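PDB 1O9R: agrobacterium tumefaciens DPS from Agrobacterium tumefaciens, which oxidises and stores iron as a ferric mineral inside a hollow twelve-subunit shell, protecting DNA from oxidative damage without binding it. Local coordinates for the interface of chains A and B. Coordinates in Å, arbitrary orientation; residue numbers count along the deposited sequence, not the author numbering. Chains: chain A/B, Agrobacterium tumefaciens DPS.

The interface of chains A and B. Residues chain A 8, 72, 75, 135; chain B 122, 144-145, 148.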
# COMPACT_ATOMS: atom_id res chain seq x y z
N ASN A 8 14.50 5.94 35.18
CA ASN A 8 13.88 7.23 34.88
C ASN A 8 14.07 8.21 36.04
O ASN A 8 13.59 7.87 37.13
CB ASN A 8 12.40 7.02 34.55
CG ASN A 8 11.76 8.24 33.98
OD1 ASN A 8 11.05 8.25 32.89
ND2 ASN A 8 11.92 9.36 34.63
N ARG A 72 2.26 6.05 29.99
CA ARG A 72 3.11 7.00 30.78
C ARG A 72 3.02 6.69 32.24
O ARG A 72 4.09 6.86 32.87
CB ARG A 72 2.64 8.42 30.44
CG ARG A 72 3.56 9.51 31.01
CD ARG A 72 5.02 9.31 30.49
NE ARG A 72 5.78 10.47 31.01
CZ ARG A 72 7.12 10.46 30.96
NH1 ARG A 72 7.80 9.46 30.44
NH2 ARG A 72 7.79 11.55 31.41
N GLN A 75 5.50 3.91 32.75
CA GLN A 75 6.86 4.39 32.55
C GLN A 75 7.37 5.05 33.84
O GLN A 75 8.59 4.96 34.08
CB GLN A 75 6.92 5.43 31.42
CG GLN A 75 6.77 4.76 30.04
CD GLN A 75 6.37 5.78 29.00
OE1 GLN A 75 6.77 6.92 29.01
NE2 GLN A 75 5.47 5.38 28.08
N THR A 135 7.63 16.02 29.39
CA THR A 135 7.34 14.86 28.55
C THR A 135 5.89 14.45 28.69
O THR A 135 5.12 14.26 27.74
CB THR A 135 8.30 13.73 28.83
OG1 THR A 135 9.60 14.27 28.48
CG2 THR A 135 8.01 12.48 28.03
N ARG B 122 16.04 14.15 28.91
CA ARG B 122 15.08 14.85 29.78
C ARG B 122 15.63 16.19 30.20
O ARG B 122 14.95 17.24 30.20
CB ARG B 122 14.79 13.92 30.97
CG ARG B 122 13.66 14.34 31.91
CD ARG B 122 13.51 13.42 33.13
NE ARG B 122 14.00 12.05 32.93
CZ ARG B 122 13.31 11.20 32.14
NH1 ARG B 122 12.13 11.58 31.61
NH2 ARG B 122 13.85 10.03 31.86
N SER B 144 12.43 12.22 24.01
CA SER B 144 12.16 11.75 25.37
C SER B 144 10.99 10.79 25.45
O SER B 144 11.06 9.80 26.21
CB SER B 144 11.99 12.97 26.26
OG SER B 144 11.60 12.58 27.57
N ARG B 145 9.94 11.10 24.69
CA ARG B 145 8.80 10.15 24.75
C ARG B 145 9.22 8.78 24.25
O ARG B 145 8.82 7.79 24.94
CB ARG B 145 7.69 10.73 23.88
CG ARG B 145 6.95 11.80 24.68
CD ARG B 145 5.76 12.38 24.03
NE ARG B 145 4.80 11.34 23.61
CZ ARG B 145 3.77 11.69 22.86
NH1 ARG B 145 3.51 12.92 22.44
NH2 ARG B 145 2.99 10.65 22.47
N ASP B 148 11.82 7.19 26.94
CA ASP B 148 11.17 6.74 28.18
C ASP B 148 10.33 5.50 27.93
O ASP B 148 10.26 4.61 28.80
CB ASP B 148 10.33 7.85 28.79
CG ASP B 148 11.15 8.88 29.54
OD1 ASP B 148 10.51 9.74 30.17
OD2 ASP B 148 12.41 8.83 29.53
O HOH W 1 6.80 8.42 26.67
O HOH W 2 10.71 5.59 31.53
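The guanidinium of A:Arg72 meets the carboxylate of B:Asp148 edge to edge, the two groups nearly coplanar (12°), while the methyl CG2 of A:Thr135 covers one guanidinium face toward its rim. The side-chain oxygen OE1 of A:Gln75 lies at the same edge. On the other flank of B:Asp148, the B:Arg122 guanidinium also presents its edge to the carboxylate, and the amide end of A:Asn8 lies over the centre of one of its faces, the atom modelled as ND2 3.4 Å from CZ of B:Arg122 and the two planes 28° apart.

B:Asp148 thus forms salt bridges with an arginine of each subunit. OD1 of B:Asp148 takes a nearly straight bond from NH1 of A:Arg72 (2.7 Å) on the anti lone pair. On its syn lone pair, OD1 of B:Asp148 accepts from NH1 of B:Arg122 (2.8 Å). NH2 of B:Arg122 completes an end-on pair by reaching OD2, somewhat above the carboxylate plane. This two-point grip within chain B fixes the rotation of the carboxylate and turns OD1 toward chain A, and the two arginines probably favour its charged form. The bend at chi2 (58°) in A:Arg72 brings its guanidinium alongside A:Gln75, whose OE1 accepts from NH1 of A:Arg72 in the carbonyl plane (3.1 Å); NH1 is therefore held from both subunits. OD1 of A:Asn8, as modelled, clashes with OD1 of B:Asp148 at 3.1 Å, since both can only accept; the amide orientation is doubtful, and exchanging OD1 and ND2 would set a donor beside the carboxylate. The same amide atom is linked through water 2 to the backbone O of B:Asp148. Water 1 similarly joins OE1 of A:Gln75 to the backbone O of B:Arg145 (2.8 and 2.7 Å).

Beside this network, the hydroxyls OG1 of A:Thr135 and OG of B:Ser144 bond at 2.8 Å, and CG2 of the threonine packs on CG of B:Arg145.

In the dodecamer shell, the C-terminal end of helix 48-75 and the N-terminal start of helix 134-156 of chain A, with the segment ahead of helix 12-42, abut the flank of helix 134-156 of chain B, braced by B:Arg122 from helix 103-130.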